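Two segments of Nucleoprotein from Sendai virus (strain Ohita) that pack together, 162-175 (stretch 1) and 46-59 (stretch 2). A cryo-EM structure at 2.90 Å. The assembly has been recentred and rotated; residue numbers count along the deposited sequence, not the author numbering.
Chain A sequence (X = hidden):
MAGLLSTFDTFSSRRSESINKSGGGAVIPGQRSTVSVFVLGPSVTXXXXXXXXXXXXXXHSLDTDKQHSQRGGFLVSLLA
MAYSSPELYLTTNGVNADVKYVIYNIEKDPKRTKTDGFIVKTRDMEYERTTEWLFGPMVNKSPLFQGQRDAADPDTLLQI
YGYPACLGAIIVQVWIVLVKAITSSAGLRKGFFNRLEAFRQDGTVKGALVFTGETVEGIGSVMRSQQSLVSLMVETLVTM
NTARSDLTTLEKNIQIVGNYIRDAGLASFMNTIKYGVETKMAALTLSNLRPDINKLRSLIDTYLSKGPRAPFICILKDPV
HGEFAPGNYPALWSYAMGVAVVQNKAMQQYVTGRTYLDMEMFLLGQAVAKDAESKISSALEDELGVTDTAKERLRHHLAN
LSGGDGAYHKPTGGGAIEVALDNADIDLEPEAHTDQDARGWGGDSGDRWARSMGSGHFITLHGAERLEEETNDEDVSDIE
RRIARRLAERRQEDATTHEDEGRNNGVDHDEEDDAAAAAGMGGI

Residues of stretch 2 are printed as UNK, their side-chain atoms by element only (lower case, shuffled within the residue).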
ATOM      1  N   GLY A 162     -12.448  24.063  -3.887  1.00 12.81           N
ATOM      2  CA  GLY A 162     -12.076  24.502  -2.560  1.00 12.81           C
ATOM      3  C   GLY A 162     -10.673  24.080  -2.176  1.00 12.81           C
ATOM      4  O   GLY A 162      -9.989  23.326  -2.864  1.00 12.81           O
ATOM      5  N   TYR A 163     -10.228  24.615  -1.047  1.00 12.34           N
ATOM      6  CA  TYR A 163      -9.011  24.099  -0.433  1.00 12.34           C
ATOM      7  C   TYR A 163      -9.135  22.636  -0.031  1.00 12.34           C
ATOM      8  O   TYR A 163      -8.125  21.918  -0.123  1.00 12.34           O
ATOM      9  CB  TYR A 163      -8.631  24.973   0.765  1.00 12.34           C
ATOM     10  CG  TYR A 163      -7.740  24.302   1.774  1.00 12.34           C
ATOM     11  CD1 TYR A 163      -6.406  24.056   1.497  1.00 12.34           C
ATOM     12  CD2 TYR A 163      -8.230  23.928   3.010  1.00 12.34           C
ATOM     13  CE1 TYR A 163      -5.593  23.448   2.420  1.00 12.34           C
ATOM     14  CE2 TYR A 163      -7.427  23.323   3.934  1.00 12.34           C
ATOM     15  CZ  TYR A 163      -6.109  23.087   3.638  1.00 12.34           C
ATOM     16  OH  TYR A 163      -5.312  22.481   4.571  1.00 12.34           O
ATOM     17  N   PRO A 164     -10.287  22.133   0.426  1.00 10.12           N
ATOM     18  CA  PRO A 164     -10.408  20.679   0.598  1.00 10.12           C
ATOM     19  C   PRO A 164     -10.047  19.892  -0.647  1.00 10.12           C
ATOM     20  O   PRO A 164      -9.388  18.859  -0.534  1.00 10.12           O
ATOM     21  CB  PRO A 164     -11.880  20.505   0.981  1.00 10.12           C
ATOM     22  CG  PRO A 164     -12.206  21.733   1.691  1.00 10.12           C
ATOM     23  CD  PRO A 164     -11.440  22.831   1.023  1.00 10.12           C
ATOM     24  N   ALA A 165     -10.422  20.370  -1.834  1.00  9.44           N
ATOM     25  CA  ALA A 165     -10.125  19.634  -3.059  1.00  9.44           C
ATOM     26  C   ALA A 165      -8.633  19.616  -3.360  1.00  9.44           C
ATOM     27  O   ALA A 165      -8.082  18.574  -3.726  1.00  9.44           O
ATOM     28  CB  ALA A 165     -10.899  20.237  -4.227  1.00  9.44           C
ATOM     29  N   CYS A 166      -7.958  20.754  -3.190  1.00 11.99           N
ATOM     30  CA  CYS A 166      -6.527  20.825  -3.470  1.00 11.99           C
ATOM     31  C   CYS A 166      -5.726  20.021  -2.453  1.00 11.99           C
ATOM     32  O   CYS A 166      -4.823  19.248  -2.812  1.00 11.99           O
ATOM     33  CB  CYS A 166      -6.085  22.287  -3.473  1.00 11.99           C
ATOM     34  SG  CYS A 166      -6.432  23.171  -5.014  1.00 11.99           S
ATOM     35  N   LEU A 167      -6.038  20.203  -1.171  1.00  7.71           N
ATOM     36  CA  LEU A 167      -5.398  19.414  -0.130  1.00  7.71           C
ATOM     37  C   LEU A 167      -5.654  17.930  -0.332  1.00  7.71           C
ATOM     38  O   LEU A 167      -4.764  17.104  -0.107  1.00  7.71           O
ATOM     39  CB  LEU A 167      -5.899  19.868   1.236  1.00  7.71           C
ATOM     40  CG  LEU A 167      -5.233  19.228   2.446  1.00  7.71           C
ATOM     41  CD1 LEU A 167      -3.847  19.791   2.653  1.00  7.71           C
ATOM     42  CD2 LEU A 167      -6.090  19.427   3.666  1.00  7.71           C
ATOM     43  N   GLY A 168      -6.863  17.568  -0.761  1.00  6.52           N
ATOM     44  CA  GLY A 168      -7.149  16.178  -1.044  1.00  6.52           C
ATOM     45  C   GLY A 168      -6.334  15.645  -2.199  1.00  6.52           C
ATOM     46  O   GLY A 168      -5.887  14.503  -2.168  1.00  6.52           O
ATOM     47  N   ALA A 169      -6.129  16.460  -3.233  1.00  6.32           N
ATOM     48  CA  ALA A 169      -5.242  16.056  -4.318  1.00  6.32           C
ATOM     49  C   ALA A 169      -3.859  15.710  -3.787  1.00  6.32           C
ATOM     50  O   ALA A 169      -3.332  14.620  -4.047  1.00  6.32           O
ATOM     51  CB  ALA A 169      -5.152  17.165  -5.362  1.00  6.32           C
ATOM     52  N   ILE A 170      -3.274  16.618  -3.006  1.00  5.77           N
ATOM     53  CA  ILE A 170      -1.913  16.406  -2.508  1.00  5.77           C
ATOM     54  C   ILE A 170      -1.846  15.164  -1.620  1.00  5.77           C
ATOM     55  O   ILE A 170      -0.959  14.311  -1.766  1.00  5.77           O
ATOM     56  CB  ILE A 170      -1.418  17.657  -1.764  1.00  5.77           C
ATOM     57  CG1 ILE A 170      -1.459  18.872  -2.685  1.00  5.77           C
ATOM     58  CG2 ILE A 170      -0.019  17.447  -1.244  1.00  5.77           C
ATOM     59  CD1 ILE A 170      -1.091  20.158  -2.001  1.00  5.77           C
ATOM     60  N   ILE A 171      -2.788  15.040  -0.689  1.00  4.98           N
ATOM     61  CA  ILE A 171      -2.738  13.947   0.274  1.00  4.98           C
ATOM     62  C   ILE A 171      -3.020  12.613  -0.404  1.00  4.98           C
ATOM     63  O   ILE A 171      -2.368  11.602  -0.113  1.00  4.98           O
ATOM     64  CB  ILE A 171      -3.711  14.236   1.426  1.00  4.98           C
ATOM     65  CG1 ILE A 171      -3.209  15.439   2.218  1.00  4.98           C
ATOM     66  CG2 ILE A 171      -3.861  13.032   2.320  1.00  4.98           C
ATOM     67  CD1 ILE A 171      -4.144  15.900   3.268  1.00  4.98           C
ATOM     68  N   VAL A 172      -3.988  12.589  -1.319  1.00  4.52           N
ATOM     69  CA  VAL A 172      -4.267  11.395  -2.100  1.00  4.52           C
ATOM     70  C   VAL A 172      -3.028  10.957  -2.854  1.00  4.52           C
ATOM     71  O   VAL A 172      -2.759   9.762  -2.986  1.00  4.52           O
ATOM     72  CB  VAL A 172      -5.449  11.660  -3.049  1.00  4.52           C
ATOM     73  CG1 VAL A 172      -5.374  10.789  -4.281  1.00  4.52           C
ATOM     74  CG2 VAL A 172      -6.726  11.406  -2.331  1.00  4.52           C
ATOM     75  N   GLN A 173      -2.244  11.912  -3.348  1.00  4.96           N
ATOM     76  CA  GLN A 173      -1.043  11.531  -4.074  1.00  4.96           C
ATOM     77  C   GLN A 173       0.025  10.975  -3.148  1.00  4.96           C
ATOM     78  O   GLN A 173       0.770  10.072  -3.538  1.00  4.96           O
ATOM     79  CB  GLN A 173      -0.517  12.720  -4.853  1.00  4.96           C
ATOM     80  CG  GLN A 173      -1.374  13.084  -6.011  1.00  4.96           C
ATOM     81  CD  GLN A 173      -0.761  14.161  -6.833  1.00  4.96           C
ATOM     82  OE1 GLN A 173      -0.080  13.892  -7.810  1.00  4.96           O
ATOM     83  NE2 GLN A 173      -0.987  15.399  -6.439  1.00  4.96           N
ATOM     84  N   VAL A 174       0.119  11.491  -1.928  1.00  4.36           N
ATOM     85  CA  VAL A 174       1.029  10.887  -0.954  1.00  4.36           C
ATOM     86  C   VAL A 174       0.641   9.434  -0.697  1.00  4.36           C
ATOM     87  O   VAL A 174       1.491   8.531  -0.651  1.00  4.36           O
ATOM     88  CB  VAL A 174       1.043  11.717   0.341  1.00  4.36           C
ATOM     89  CG1 VAL A 174       1.894  11.049   1.396  1.00  4.36           C
ATOM     90  CG2 VAL A 174       1.547  13.112   0.059  1.00  4.36           C
ATOM     91  N   TRP A 175      -0.656   9.177  -0.562  1.00  3.82           N
ATOM     92  CA  TRP A 175      -1.112   7.805  -0.369  1.00  3.82           C
ATOM     93  C   TRP A 175      -0.833   6.937  -1.596  1.00  3.82           C
ATOM     94  O   TRP A 175      -0.463   5.759  -1.475  1.00  3.82           O
ATOM     95  CB  TRP A 175      -2.594   7.814  -0.025  1.00  3.82           C
ATOM     96  CG  TRP A 175      -2.871   8.289   1.350  1.00  3.82           C
ATOM     97  CD1 TRP A 175      -2.908   9.575   1.779  1.00  3.82           C
ATOM     98  CD2 TRP A 175      -3.146   7.481   2.489  1.00  3.82           C
ATOM     99  NE1 TRP A 175      -3.192   9.623   3.113  1.00  3.82           N
ATOM    100  CE2 TRP A 175      -3.342   8.347   3.575  1.00  3.82           C
ATOM    101  CE3 TRP A 175      -3.248   6.107   2.697  1.00  3.82           C
ATOM    102  CZ2 TRP A 175      -3.635   7.888   4.841  1.00  3.82           C
ATOM    103  CZ3 TRP A 175      -3.535   5.658   3.954  1.00  3.82           C
ATOM    104  CH2 TRP A 175      -3.732   6.542   5.008  1.00  3.82           C
ATOM    105  N   UNK A  46      -7.017  31.333   6.174  1.00 19.93           N
ATOM    106  CA  UNK A  46      -6.940  31.645   4.722  1.00 19.93           C
ATOM    107  C   UNK A  46      -6.659  30.356   3.944  1.00 19.93           C
ATOM    108  O   UNK A  46      -5.658  29.684   4.255  1.00 19.93           O
ATOM    109  c   UNK A  46      -5.885  32.718   4.444  1.00 19.93           C
ATOM    110  c   UNK A  46      -5.925  33.248   3.021  1.00 19.93           C
ATOM    111  o   UNK A  46      -6.817  32.820   2.263  1.00 19.93           O
ATOM    112  o   UNK A  46      -5.065  34.085   2.683  1.00 19.93           O
ATOM    113  N   UNK A  47      -7.505  30.048   2.956  1.00 18.64           N
ATOM    114  CA  UNK A  47      -7.345  28.818   2.133  1.00 18.64           C
ATOM    115  C   UNK A  47      -6.024  28.881   1.359  1.00 18.64           C
ATOM    116  O   UNK A  47      -5.402  27.818   1.178  1.00 18.64           O
ATOM    117  o   UNK A  47     -10.750  27.644   1.331  1.00 18.64           O
ATOM    118  o   UNK A  47      -9.560  27.630   3.184  1.00 18.64           O
ATOM    119  c   UNK A  47      -9.713  27.893   1.975  1.00 18.64           C
ATOM    120  c   UNK A  47      -8.558  28.553   1.239  1.00 18.64           C
ATOM    121  N   UNK A  48      -5.675  30.065   0.844  1.00 17.84           N
ATOM    122  CA  UNK A  48      -4.416  30.248   0.085  1.00 17.84           C
ATOM    123  C   UNK A  48      -3.229  29.992   1.018  1.00 17.84           C
ATOM    124  O   UNK A  48      -2.281  29.301   0.599  1.00 17.84           O
ATOM    125  c   UNK A  48      -4.372  31.642  -0.488  1.00 17.84           C
ATOM    126  N   UNK A  49      -3.304  30.515   2.245  1.00 18.06           N
ATOM    127  CA  UNK A  49      -2.231  30.327   3.257  1.00 18.06           C
ATOM    128  C   UNK A  49      -2.135  28.837   3.600  1.00 18.06           C
ATOM    129  O   UNK A  49      -1.007  28.319   3.675  1.00 18.06           O
ATOM    130  o   UNK A  49      -2.847  33.405   5.202  1.00 18.06           O
ATOM    131  c   UNK A  49      -2.557  32.654   4.250  1.00 18.06           C
ATOM    132  c   UNK A  49      -2.510  31.159   4.511  1.00 18.06           C
ATOM    133  o   UNK A  49      -2.302  33.055   3.097  1.00 18.06           O
ATOM    134  N   UNK A  50      -3.288  28.178   3.747  1.00 15.90           N
ATOM    135  CA  UNK A  50      -3.342  26.734   4.093  1.00 15.90           C
ATOM    136  C   UNK A  50      -2.685  25.919   2.974  1.00 15.90           C
ATOM    137  O   UNK A  50      -1.920  24.993   3.299  1.00 15.90           O
ATOM    138  c   UNK A  50      -7.503  27.127   7.010  1.00 15.90           C
ATOM    139  n   UNK A  50      -8.918  26.721   7.167  1.00 15.90           N
ATOM    140  c   UNK A  50      -6.883  26.520   5.771  1.00 15.90           C
ATOM    141  c   UNK A  50      -4.794  26.312   4.335  1.00 15.90           C
ATOM    142  c   UNK A  50      -5.442  26.932   5.566  1.00 15.90           C
ATOM    143  N   UNK A  51      -2.944  26.272   1.711  1.00 13.23           N
ATOM    144  CA  UNK A  51      -2.333  25.558   0.597  1.00 13.23           C
ATOM    145  C   UNK A  51      -0.842  25.852   0.510  1.00 13.23           C
ATOM    146  O   UNK A  51      -0.048  24.974   0.155  1.00 13.23           O
ATOM    147  c   UNK A  51      -3.026  25.917  -0.714  1.00 13.23           C
ATOM    148  c   UNK A  51      -3.200  23.584  -1.594  1.00 13.23           C
ATOM    149  c   UNK A  51      -2.659  24.976  -1.863  1.00 13.23           C
ATOM    150  c   UNK A  51      -3.158  25.503  -3.189  1.00 13.23           C
ATOM    151  N   UNK A  52      -0.440  27.082   0.832  1.00 13.35           N
ATOM    152  CA  UNK A  52       0.982  27.399   0.875  1.00 13.35           C
ATOM    153  C   UNK A  52       1.687  26.592   1.954  1.00 13.35           C
ATOM    154  O   UNK A  52       2.815  26.129   1.760  1.00 13.35           O
ATOM    155  o   UNK A  52       2.373  29.344   0.503  1.00 13.35           O
ATOM    156  c   UNK A  52       1.178  28.892   1.110  1.00 13.35           C
ATOM    157  N   UNK A  53       1.030  26.404   3.096  1.00 11.36           N
ATOM    158  CA  UNK A  53       1.615  25.612   4.172  1.00 11.36           C
ATOM    159  C   UNK A  53       1.710  24.149   3.766  1.00 11.36           C
ATOM    160  O   UNK A  53       2.694  23.468   4.073  1.00 11.36           O
ATOM    161  c   UNK A  53       0.999  27.195   6.023  1.00 11.36           C
ATOM    162  c   UNK A  53       0.074  27.519   7.153  1.00 11.36           C
ATOM    163  c   UNK A  53       0.798  25.791   5.462  1.00 11.36           C
ATOM    164  c   UNK A  53       1.187  24.757   6.484  1.00 11.36           C
ATOM    165  N   UNK A  54       0.691  23.642   3.072  1.00  9.28           N
ATOM    166  CA  UNK A  54       0.741  22.269   2.583  1.00  9.28           C
ATOM    167  C   UNK A  54       1.879  22.078   1.591  1.00  9.28           C
ATOM    168  O   UNK A  54       2.596  21.071   1.639  1.00  9.28           O
ATOM    169  c   UNK A  54      -0.593  21.894   1.946  1.00  9.28           C
ATOM    170  N   UNK A  55       2.064  23.035   0.685  1.00  9.39           N
ATOM    171  CA  UNK A  55       3.159  22.936  -0.271  1.00  9.39           C
ATOM    172  C   UNK A  55       4.509  23.069   0.421  1.00  9.39           C
ATOM    173  O   UNK A  55       5.488  22.439   0.012  1.00  9.39           O
ATOM    174  c   UNK A  55       4.107  23.884  -2.384  1.00  9.39           C
ATOM    175  c   UNK A  55       2.998  23.996  -1.358  1.00  9.39           C
ATOM    176  o   UNK A  55       1.737  23.813  -2.013  1.00  9.39           O
ATOM    177  N   UNK A  56       4.579  23.866   1.488  1.00 10.31           N
ATOM    178  CA  UNK A  56       5.821  23.973   2.247  1.00 10.31           C
ATOM    179  C   UNK A  56       6.147  22.666   2.951  1.00 10.31           C
ATOM    180  O   UNK A  56       7.303  22.235   2.968  1.00 10.31           O
ATOM    181  c   UNK A  56       7.100  25.640   3.586  1.00 10.31           C
ATOM    182  c   UNK A  56       5.725  25.112   3.257  1.00 10.31           C
ATOM    183  o   UNK A  56       4.941  26.175   2.703  1.00 10.31           O
ATOM    184  N   UNK A  57       5.140  22.022   3.541  1.00  8.31           N
ATOM    185  CA  UNK A  57       5.342  20.702   4.127  1.00  8.31           C
ATOM    186  C   UNK A  57       5.823  19.708   3.082  1.00  8.31           C
ATOM    187  O   UNK A  57       6.754  18.932   3.328  1.00  8.31           O
ATOM    188  c   UNK A  57       3.664  20.933   6.010  1.00  8.31           C
ATOM    189  c   UNK A  57       4.219  22.382   7.823  1.00  8.31           C
ATOM    190  c   UNK A  57       2.026  21.483   7.661  1.00  8.31           C
ATOM    191  c   UNK A  57       2.384  20.822   6.517  1.00  8.31           C
ATOM    192  c   UNK A  57       4.576  21.719   6.679  1.00  8.31           C
ATOM    193  c   UNK A  57       4.047  20.206   4.763  1.00  8.31           C
ATOM    194  c   UNK A  57       2.944  22.264   8.313  1.00  8.31           C
ATOM    195  N   UNK A  58       5.196  19.715   1.906  1.00  8.75           N
ATOM    196  CA  UNK A  58       5.587  18.779   0.861  1.00  8.75           C
ATOM    197  C   UNK A  58       7.006  19.042   0.380  1.00  8.75           C
ATOM    198  O   UNK A  58       7.749  18.104   0.078  1.00  8.75           O
ATOM    199  c   UNK A  58       4.205  16.436  -0.775  1.00  8.75           C
ATOM    200  c   UNK A  58       4.605  18.855  -0.304  1.00  8.75           C
ATOM    201  c   UNK A  58       4.048  18.102  -2.605  1.00  8.75           C
ATOM    202  c   UNK A  58       4.749  17.733  -1.328  1.00  8.75           C
ATOM    203  N   UNK A  59       7.400  20.311   0.294  1.00 10.29           N
ATOM    204  CA  UNK A  59       8.742  20.634  -0.170  1.00 10.29           C
ATOM    205  C   UNK A  59       9.782  20.323   0.892  1.00 10.29           C
ATOM    206  O   UNK A  59      10.931  20.005   0.570  1.00 10.29           O
ATOM    207  c   UNK A  59       8.813  22.102  -0.577  1.00 10.29           C
TER

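Position 46 carries two carbons, the second bearing two oxygens: Asp-46. It sits just before the helix, where a short carboxylate can reach forward to a free amide of the first turn; its OD2 accepts a weak capping bond from the backbone N of position 48, 3.3 Å away.

Position 47 has the same pattern, and the carbon bearing the two oxygens lies 3.3 Å from Tyr-163 CB: Asp-47. An acidic group suits the first turn of a helix, where the dipole is favorable.

Position 48 has a single carbon pointing away from stretch 1, the mark of Ala-48, small and exposed. Position 49 again shows two carbons and two oxygens, Asp-49, a third acid near the helix start, out of reach of stretch 1.

Position 50 is a row of four carbons ending in nitrogen. Its CB lies over one face of the Tyr-163 ring, 3.5 Å from Tyr-163 CE1, while the extended chain leads its end away from stretch 1: Lys-50, whose charge is thus kept off the apolar contact.

Position 51 has four carbons forked at the second. One terminal carbon approaches Cys-166 CB at 3.7 Å and Ile-170 CD1 at 4.0 Å. This is Leu-51, whose CD1 methyl packs against both, as suits an apolar side chain that is buried here.

Position 52, one carbon then one oxygen, is Ser-52, exposed and suited to solvent. Position 53 has four carbons forked at the first, with one arm two carbons long: Ile-53, buried but out of reach of stretch 1.

Position 54 has one carbon, a CB that meets Leu-167 CD1 at 3.9 Å and Ile-170 CD1 at 4.3 Å: Ala-54. A lone methyl, pointing toward stretch 1, lets the helix sit close to both.

Positions 55 and 56 each have a carbon carrying one oxygen and one carbon: Thr-55 and Thr-56. Their hydroxyls bond to the preceding turn, Thr-55 OG1 to Leu-51 O at 3.0 Å and Thr-56 OG1 to Ser-52 O at a very short 2.3 Å.

Position 57 is one carbon and a six-carbon ring, Phe-57, a large apolar group suited to a buried site. Position 58 has four carbons forked at the second; its two end carbons lie 4.3 Å from Ile-170 CG2 and Val-174 CG2 respectively: Leu-58, apolar and buried. Position 59 is a single carbon, Ala-59, undemanding where partly exposed.

The contact joins two nearly parallel helices, 7° apart with axes 10.2 Å at closest approach. No hydrogen bond crosses it; Tyr-163 packs against the first turns, and apolar side chains spaced three or four residues apart continue the seam, burying 477 Å² in all.

Stretch 2, residues 46-59: DDADKLSIATTFLA
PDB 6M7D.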